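Local atomic coordinates of envelopment polyprotein (Bovine Schmallenberg virus BH80/Germany/2011, PDB entry 7A56), a protein that probably drives fusion of the viral envelope with a host-cell membrane during entry, as a class II fusion glycoprotein that refolds into a postfusion trimer. Residues E186-K198 against T232-K245. Sequence-based numbering, arbitrary orientation.
Sequences EYKIYKKSSIEQK and TIQMDSMPNIIAVK. With PO4 (phosphate ion), chain J.
With chi1 at 67°, CG of Glu196 sits between its backbone N and carbonyl carbon, and the extended chain beyond it carries the carboxylate to the backbone of Ser237 and Met238. OE1 accepts from both amides, Ser237 N at 2.8 Å and Met238 N at 2.9 Å, while OE2 takes the Ser237 hydroxyl; all three donors are on the syn side, Ser237 N the most tilted, 32° out of the carboxylate plane. Lys192 sets CG anti to its backbone N and then bends at chi3 (66°), bringing NZ to Met238 O at 2.7 Å, above the carbonyl plane. One water joins Lys192 NZ, Glu196 OE1 and Asp236 OD1, probably easing the closeness of the two carboxylates. Farther along, Lys198 NZ donates a hydrogen bond to Ile233 O (2.8 Å), from above the carbonyl plane. At the other end, Lys245 lays CD over a face of the Tyr187 ring, and its NZ forms a salt bridge with Glu186 OE2 (2.8 Å); OE1 of Glu186 pairs with Arg184. Tyr190 and Ile242 exchange two backbone hydrogen bonds. Ile189 packs against Ile241 and Ala243 on one face, Tyr190 against Ile242 and Val244 on the other. Strand 187-192 pairs antiparallel with 241-245 and with the long strand 98-134, while 248-251 flanks 241-245.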
ATOM      1  N   GLU A 186     -10.865  22.073  15.010  1.00 34.92           N
ATOM      2  CA  GLU A 186     -10.660  20.912  15.889  1.00 33.30           C
ATOM      3  C   GLU A 186      -9.556  19.966  15.383  1.00 32.66           C
ATOM      4  O   GLU A 186      -8.819  19.415  16.203  1.00 34.37           O
ATOM      5  CB  GLU A 186     -11.980  20.142  16.071  1.00 33.84           C
ATOM      6  CG  GLU A 186     -13.058  20.977  16.855  1.00 34.23           C
ATOM      7  CD  GLU A 186     -12.837  20.896  18.351  1.00 39.99           C
ATOM      8  OE1 GLU A 186     -13.568  21.571  19.120  1.00 43.61           O
ATOM      9  OE2 GLU A 186     -11.923  20.105  18.761  1.00 41.61           O
ATOM     10  N   TYR A 187      -9.404  19.805  14.062  1.00 31.45           N
ATOM     11  CA  TYR A 187      -8.361  18.928  13.513  1.00 29.87           C
ATOM     12  C   TYR A 187      -7.558  19.698  12.468  1.00 30.19           C
ATOM     13  O   TYR A 187      -8.112  20.547  11.752  1.00 28.48           O
ATOM     14  CB  TYR A 187      -8.945  17.665  12.835  1.00 26.05           C
ATOM     15  CG  TYR A 187      -9.718  16.695  13.711  1.00 33.56           C
ATOM     16  CD1 TYR A 187     -11.036  16.972  14.110  1.00 36.85           C
ATOM     17  CD2 TYR A 187      -9.143  15.460  14.096  1.00 35.27           C
ATOM     18  CE1 TYR A 187     -11.752  16.064  14.877  1.00 38.84           C
ATOM     19  CE2 TYR A 187      -9.856  14.549  14.870  1.00 37.40           C
ATOM     20  CZ  TYR A 187     -11.164  14.852  15.255  1.00 41.65           C
ATOM     21  OH  TYR A 187     -11.893  13.949  16.009  1.00 43.19           O
ATOM     22  N   LYS A 188      -6.248  19.395  12.387  1.00 27.66           N
ATOM     23  CA  LYS A 188      -5.354  19.913  11.348  1.00 30.01           C
ATOM     24  C   LYS A 188      -5.011  18.777  10.405  1.00 30.59           C
ATOM     25  O   LYS A 188      -4.608  17.710  10.851  1.00 32.16           O
ATOM     26  CB  LYS A 188      -4.057  20.497  11.915  1.00 36.47           C
ATOM     27  CG  LYS A 188      -4.278  21.495  13.060  1.00 45.98           C
ATOM     28  CD  LYS A 188      -2.978  22.252  13.400  1.00 55.42           C
ATOM     29  CE  LYS A 188      -3.275  23.603  14.087  1.00 65.23           C
ATOM     30  NZ  LYS A 188      -4.110  23.443  15.305  1.00 67.43           N
ATOM     31  N   ILE A 189      -5.138  19.024   9.115  1.00 28.35           N
ATOM     32  CA  ILE A 189      -4.996  18.010   8.090  1.00 28.09           C
ATOM     33  C   ILE A 189      -3.722  18.321   7.317  1.00 28.40           C
ATOM     34  O   ILE A 189      -3.457  19.501   6.966  1.00 29.55           O
ATOM     35  CB  ILE A 189      -6.238  17.924   7.176  1.00 28.29           C
ATOM     36  CG1 ILE A 189      -7.404  17.160   7.858  1.00 28.14           C
ATOM     37  CG2 ILE A 189      -5.871  17.164   5.877  1.00 25.58           C
ATOM     38  CD1 ILE A 189      -7.964  17.701   9.172  1.00 28.05           C
ATOM     39  N   TYR A 190      -2.893  17.240   7.128  1.00 28.12           N
ATOM     40  CA  TYR A 190      -1.605  17.247   6.441  1.00 27.88           C
ATOM     41  C   TYR A 190      -1.559  16.203   5.331  1.00 26.06           C
ATOM     42  O   TYR A 190      -2.215  15.164   5.396  1.00 26.53           O
ATOM     43  CB  TYR A 190      -0.466  16.912   7.389  1.00 29.75           C
ATOM     44  CG  TYR A 190      -0.349  17.891   8.539  1.00 31.00           C
ATOM     45  CD1 TYR A 190      -1.118  17.739   9.679  1.00 32.55           C
ATOM     46  CD2 TYR A 190       0.594  18.904   8.505  1.00 33.27           C
ATOM     47  CE1 TYR A 190      -1.003  18.635  10.750  1.00 34.10           C
ATOM     48  CE2 TYR A 190       0.743  19.779   9.561  1.00 35.15           C
ATOM     49  CZ  TYR A 190      -0.054  19.627  10.681  1.00 37.44           C
ATOM     50  OH  TYR A 190       0.118  20.473  11.754  1.00 42.78           O
ATOM     51  N   LYS A 191      -0.758  16.494   4.311  1.00 25.49           N
ATOM     52  CA  LYS A 191      -0.522  15.582   3.201  1.00 27.55           C
ATOM     53  C   LYS A 191       0.960  15.169   3.182  1.00 24.44           C
ATOM     54  O   LYS A 191       1.845  16.013   3.388  1.00 25.13           O
ATOM     55  CB  LYS A 191      -0.876  16.255   1.887  1.00 30.51           C
ATOM     56  CG  LYS A 191      -0.920  15.299   0.711  1.00 31.51           C
ATOM     57  CD  LYS A 191      -1.272  16.100  -0.549  1.00 34.81           C
ATOM     58  CE  LYS A 191      -1.566  15.172  -1.708  1.00 34.31           C
ATOM     59  NZ  LYS A 191      -2.100  15.893  -2.934  1.00 33.29           N
ATOM     60  N   LYS A 192       1.216  13.914   2.815  1.00 23.83           N
ATOM     61  CA  LYS A 192       2.621  13.427   2.671  1.00 23.06           C
ATOM     62  C   LYS A 192       3.326  14.219   1.567  1.00 27.30           C
ATOM     63  O   LYS A 192       2.757  14.430   0.486  1.00 30.50           O
ATOM     64  CB  LYS A 192       2.586  11.934   2.346  1.00 25.98           C
ATOM     65  CG  LYS A 192       3.999  11.243   2.245  1.00 26.69           C
ATOM     66  CD  LYS A 192       3.873   9.715   2.435  1.00 29.42           C
ATOM     67  CE  LYS A 192       3.114   9.100   1.299  1.00 34.09           C
ATOM     68  NZ  LYS A 192       2.618   7.721   1.634  1.00 34.24           N
ATOM     69  N   SER A 193       4.538  14.737   1.867  1.00 24.45           N
ATOM     70  CA  SER A 193       5.252  15.655   0.983  1.00 24.84           C
ATOM     71  C   SER A 193       6.693  15.204   0.730  1.00 28.43           C
ATOM     72  O   SER A 193       7.566  16.041   0.463  1.00 29.72           O
ATOM     73  CB  SER A 193       5.219  17.084   1.549  1.00 31.63           C
ATOM     74  OG  SER A 193       5.840  17.163   2.844  1.00 32.47           O
ATOM     75  N   SER A 194       6.951  13.893   0.817  1.00 26.91           N
ATOM     76  CA  SER A 194       8.236  13.281   0.470  1.00 27.32           C
ATOM     77  C   SER A 194       7.968  11.810   0.177  1.00 27.41           C
ATOM     78  O   SER A 194       6.881  11.284   0.456  1.00 23.88           O
ATOM     79  CB  SER A 194       9.270  13.411   1.595  1.00 28.41           C
ATOM     80  OG  SER A 194       8.916  12.562   2.675  1.00 28.86           O
ATOM     81  N   ILE A 195       8.954  11.141  -0.407  1.00 29.20           N
ATOM     82  CA  ILE A 195       8.916   9.685  -0.345  1.00 26.48           C
ATOM     83  C   ILE A 195       9.097   9.258   1.115  1.00 25.35           C
ATOM     84  O   ILE A 195       9.657   9.995   1.953  1.00 28.17           O
ATOM     85  CB  ILE A 195      10.008   9.095  -1.262  1.00 25.34           C
ATOM     86  CG1 ILE A 195       9.829   7.575  -1.450  1.00 24.92           C
ATOM     87  CG2 ILE A 195      11.383   9.509  -0.739  1.00 24.24           C
ATOM     88  CD1 ILE A 195      10.656   6.957  -2.637  1.00 27.25           C
ATOM     89  N   GLU A 196       8.579   8.091   1.459  1.00 24.04           N
ATOM     90  CA  GLU A 196       8.934   7.641   2.789  1.00 24.26           C
ATOM     91  C   GLU A 196      10.294   6.962   2.707  1.00 25.80           C
ATOM     92  O   GLU A 196      10.732   6.570   1.630  1.00 25.27           O
ATOM     93  CB  GLU A 196       7.887   6.673   3.360  1.00 26.57           C
ATOM     94  CG  GLU A 196       7.780   5.291   2.651  1.00 27.41           C
ATOM     95  CD  GLU A 196       6.805   4.356   3.397  1.00 27.67           C
ATOM     96  OE1 GLU A 196       5.589   4.598   3.325  1.00 24.81           O
ATOM     97  OE2 GLU A 196       7.227   3.391   4.076  1.00 27.84           O
ATOM     98  N   GLN A 197      10.984   6.901   3.833  1.00 24.52           N
ATOM     99  CA  GLN A 197      12.301   6.249   3.850  1.00 23.05           C
ATOM    100  C   GLN A 197      12.454   5.460   5.136  1.00 26.72           C
ATOM    101  O   GLN A 197      11.833   5.769   6.155  1.00 26.19           O
ATOM    102  CB  GLN A 197      13.431   7.290   3.683  1.00 24.93           C
ATOM    103  CG  GLN A 197      13.507   8.316   4.797  1.00 28.79           C
ATOM    104  CD  GLN A 197      14.489   9.397   4.436  1.00 31.39           C
ATOM    105  OE1 GLN A 197      14.220  10.198   3.532  1.00 30.77           O
ATOM    106  NE2 GLN A 197      15.656   9.406   5.091  1.00 35.27           N
ATOM    107  N   LYS A 198      13.272   4.404   5.069  1.00 26.62           N
ATOM    108  CA  LYS A 198      13.674   3.680   6.256  1.00 26.76           C
ATOM    109  C   LYS A 198      14.820   4.394   6.939  1.00 27.73           C
ATOM    110  O   LYS A 198      15.674   5.009   6.292  1.00 32.43           O
ATOM    111  CB  LYS A 198      14.154   2.266   5.880  1.00 29.17           C
ATOM    112  CG  LYS A 198      13.141   1.538   5.055  1.00 30.97           C
ATOM    113  CD  LYS A 198      13.657   0.182   4.717  1.00 30.14           C
ATOM    114  CE  LYS A 198      12.647  -0.450   3.807  1.00 26.84           C
ATOM    115  NZ  LYS A 198      12.894  -0.079   2.312  1.00 28.81           N
ATOM    116  N   THR A 232      16.606  -5.239   1.468  1.00 24.56           N
ATOM    117  CA  THR A 232      15.278  -4.738   1.769  1.00 23.42           C
ATOM    118  C   THR A 232      14.481  -4.595   0.481  1.00 24.91           C
ATOM    119  O   THR A 232      14.923  -4.995  -0.606  1.00 24.22           O
ATOM    120  CB  THR A 232      15.398  -3.404   2.528  1.00 24.56           C
ATOM    121  OG1 THR A 232      14.072  -2.904   2.898  1.00 25.29           O
ATOM    122  CG2 THR A 232      16.080  -2.382   1.610  1.00 25.99           C
ATOM    123  N   ILE A 233      13.284  -3.975   0.606  1.00 23.64           N
ATOM    124  CA  ILE A 233      12.417  -3.727  -0.522  1.00 23.10           C
ATOM    125  C   ILE A 233      11.742  -2.385  -0.228  1.00 21.06           C
ATOM    126  O   ILE A 233      11.527  -2.029   0.927  1.00 25.93           O
ATOM    127  CB  ILE A 233      11.382  -4.877  -0.682  1.00 25.26           C
ATOM    128  CG1 ILE A 233      12.077  -6.199  -1.076  1.00 29.60           C
ATOM    129  CG2 ILE A 233      10.258  -4.606  -1.748  1.00 30.03           C
ATOM    130  CD1 ILE A 233      11.175  -7.380  -0.976  1.00 31.19           C
ATOM    131  N   GLN A 234      11.510  -1.612  -1.267  1.00 22.35           N
ATOM    132  CA  GLN A 234      10.821  -0.332  -1.073  1.00 23.37           C
ATOM    133  C   GLN A 234       9.462  -0.559  -0.406  1.00 22.75           C
ATOM    134  O   GLN A 234       8.711  -1.437  -0.828  1.00 24.59           O
ATOM    135  CB  GLN A 234      10.631   0.329  -2.413  1.00 23.10           C
ATOM    136  CG  GLN A 234      10.050   1.745  -2.288  1.00 28.18           C
ATOM    137  CD  GLN A 234      10.169   2.481  -3.642  1.00 36.05           C
ATOM    138  OE1 GLN A 234      10.296   3.685  -3.707  1.00 41.08           O
ATOM    139  NE2 GLN A 234      10.179   1.734  -4.699  1.00 35.82           N
ATOM    140  N   MET A 235       9.158   0.219   0.644  1.00 23.59           N
ATOM    141  CA  MET A 235       7.893   0.072   1.369  1.00 19.92           C
ATOM    142  C   MET A 235       6.996   1.244   1.053  1.00 23.19           C
ATOM    143  O   MET A 235       7.454   2.310   0.636  1.00 25.15           O
ATOM    144  CB  MET A 235       8.064   0.006   2.910  1.00 20.58           C
ATOM    145  CG  MET A 235       9.057  -1.178   3.253  1.00 23.44           C
ATOM    146  SD  MET A 235       9.315  -1.389   5.027  1.00 26.04           S
ATOM    147  CE  MET A 235       7.730  -1.826   5.720  1.00 26.45           C
ATOM    148  N   ASP A 236       5.721   1.020   1.262  1.00 23.45           N
ATOM    149  CA  ASP A 236       4.710   2.047   1.020  1.00 27.88           C
ATOM    150  C   ASP A 236       3.671   1.872   2.155  1.00 32.30           C
ATOM    151  O   ASP A 236       2.569   1.396   2.000  1.00 42.31           O
ATOM    152  CB  ASP A 236       4.143   1.896  -0.389  1.00 33.97           C
ATOM    153  CG  ASP A 236       3.102   2.962  -0.693  1.00 45.64           C
ATOM    154  OD1 ASP A 236       3.198   4.025  -0.031  1.00 41.09           O
ATOM    155  OD2 ASP A 236       2.204   2.740  -1.546  1.00 50.68           O
ATOM    156  N   SER A 237       4.068   2.254   3.356  1.00 28.17           N
ATOM    157  CA  SER A 237       3.402   1.939   4.615  1.00 30.26           C
ATOM    158  C   SER A 237       2.708   3.178   5.194  1.00 30.79           C
ATOM    159  O   SER A 237       1.738   3.035   5.940  1.00 35.67           O
ATOM    160  CB  SER A 237       4.419   1.373   5.656  1.00 28.20           C
ATOM    161  OG  SER A 237       5.510   2.321   6.083  1.00 28.95           O
ATOM    162  N   MET A 238       3.105   4.335   4.789  1.00 25.81           N
ATOM    163  CA  MET A 238       2.649   5.526   5.513  1.00 22.76           C
ATOM    164  C   MET A 238       1.505   6.228   4.766  1.00 22.54           C
ATOM    165  O   MET A 238       1.474   6.226   3.545  1.00 23.21           O
ATOM    166  CB  MET A 238       3.820   6.483   5.696  1.00 23.43           C
ATOM    167  CG  MET A 238       4.961   5.799   6.695  1.00 23.04           C
ATOM    168  SD  MET A 238       6.109   7.030   7.059  1.00 28.36           S
ATOM    169  CE  MET A 238       5.285   8.169   8.239  1.00 26.01           C
ATOM    170  N   PRO A 239       0.572   6.803   5.515  1.00 23.24           N
ATOM    171  CA  PRO A 239      -0.668   7.304   4.913  1.00 24.61           C
ATOM    172  C   PRO A 239      -0.445   8.562   4.084  1.00 26.72           C
ATOM    173  O   PRO A 239       0.433   9.377   4.363  1.00 24.71           O
ATOM    174  CB  PRO A 239      -1.555   7.615   6.133  1.00 23.86           C
ATOM    175  CG  PRO A 239      -0.602   7.911   7.225  1.00 25.81           C
ATOM    176  CD  PRO A 239       0.531   6.852   6.988  1.00 23.36           C
ATOM    177  N   ASN A 240      -1.294   8.750   3.080  1.00 26.92           N
ATOM    178  CA  ASN A 240      -1.102   9.930   2.238  1.00 31.85           C
ATOM    179  C   ASN A 240      -1.642  11.189   2.907  1.00 25.32           C
ATOM    180  O   ASN A 240      -1.025  12.254   2.832  1.00 27.38           O
ATOM    181  CB  ASN A 240      -1.772   9.715   0.890  1.00 44.23           C
ATOM    182  CG  ASN A 240      -0.776   9.798  -0.223  1.00 60.68           C
ATOM    183  OD1 ASN A 240       0.141   8.943  -0.344  1.00 61.35           O
ATOM    184  ND2 ASN A 240      -0.887  10.864  -1.016  1.00 71.82           N
ATOM    185  N   ILE A 241      -2.764  11.076   3.585  1.00 23.03           N
ATOM    186  CA  ILE A 241      -3.362  12.215   4.283  1.00 24.61           C
ATOM    187  C   ILE A 241      -3.622  11.791   5.715  1.00 22.69           C
ATOM    188  O   ILE A 241      -4.060  10.672   5.973  1.00 23.23           O
ATOM    189  CB  ILE A 241      -4.660  12.692   3.587  1.00 24.94           C
ATOM    190  CG1 ILE A 241      -4.274  13.347   2.253  1.00 29.65           C
ATOM    191  CG2 ILE A 241      -5.447  13.725   4.473  1.00 24.04           C
ATOM    192  CD1 ILE A 241      -5.398  13.748   1.378  1.00 32.54           C
ATOM    193  N   ILE A 242      -3.385  12.699   6.642  1.00 19.72           N
ATOM    194  CA  ILE A 242      -3.649  12.444   8.046  1.00 22.44           C
ATOM    195  C   ILE A 242      -4.396  13.622   8.663  1.00 26.59           C
ATOM    196  O   ILE A 242      -4.338  14.751   8.174  1.00 27.44           O
ATOM    197  CB  ILE A 242      -2.328  12.228   8.835  1.00 22.46           C
ATOM    198  CG1 ILE A 242      -1.443  13.481   8.688  1.00 25.17           C
ATOM    199  CG2 ILE A 242      -1.661  10.935   8.359  1.00 19.32           C
ATOM    200  CD1 ILE A 242      -0.192  13.491   9.643  1.00 28.34           C
ATOM    201  N   ALA A 243      -5.002  13.361   9.816  1.00 28.10           N
ATOM    202  CA  ALA A 243      -5.604  14.419  10.598  1.00 29.51           C
ATOM    203  C   ALA A 243      -4.998  14.340  11.989  1.00 31.75           C
ATOM    204  O   ALA A 243      -4.732  13.252  12.490  1.00 34.24           O
ATOM    205  CB  ALA A 243      -7.140  14.310  10.628  1.00 28.54           C
ATOM    206  N   VAL A 244      -4.692  15.487  12.569  1.00 29.85           N
ATOM    207  CA  VAL A 244      -3.945  15.574  13.819  1.00 32.87           C
ATOM    208  C   VAL A 244      -4.792  16.322  14.836  1.00 34.51           C
ATOM    209  O   VAL A 244      -5.292  17.420  14.539  1.00 32.04           O
ATOM    210  CB  VAL A 244      -2.588  16.264  13.608  1.00 34.07           C
ATOM    211  CG1 VAL A 244      -1.882  16.449  14.941  1.00 38.08           C
ATOM    212  CG2 VAL A 244      -1.710  15.385  12.641  1.00 32.41           C
ATOM    213  N   LYS A 245      -4.964  15.716  16.018  1.00 36.34           N
ATOM    214  CA  LYS A 245      -5.632  16.372  17.144  1.00 40.48           C
ATOM    215  C   LYS A 245      -4.935  15.965  18.434  1.00 43.06           C
ATOM    216  O   LYS A 245      -4.813  14.770  18.730  1.00 42.51           O
ATOM    217  CB  LYS A 245      -7.129  16.032  17.235  1.00 41.20           C
ATOM    218  CG  LYS A 245      -7.847  16.653  18.469  1.00 44.83           C
ATOM    219  CD  LYS A 245      -9.346  16.657  18.235  1.00 44.76           C
ATOM    220  CE  LYS A 245     -10.068  17.547  19.236  1.00 48.47           C
ATOM    221  NZ  LYS A 245      -9.491  18.920  19.260  1.00 50.57           N
TER
HETATM  222  P   PO4 J1409      18.885  11.522   4.271  1.00 67.33           P
HETATM  223  O1  PO4 J1409      17.928  11.697   5.419  1.00 67.50           O
HETATM  224  O2  PO4 J1409      18.989  12.835   3.506  1.00 67.31           O
HETATM  225  O3  PO4 J1409      18.447  10.427   3.327  1.00 67.14           O
HETATM  226  O4  PO4 J1409      20.236  11.119   4.812  1.00 67.72           O
HETATM  227  O   HOH W   1      -5.135  20.405  16.232  1.00 59.57           O
HETATM  228  O   HOH W   2       4.640   5.868   1.163  1.00 33.20           O
HETATM  229  O   HOH W   3      11.081   2.152   1.784  1.00 24.27           O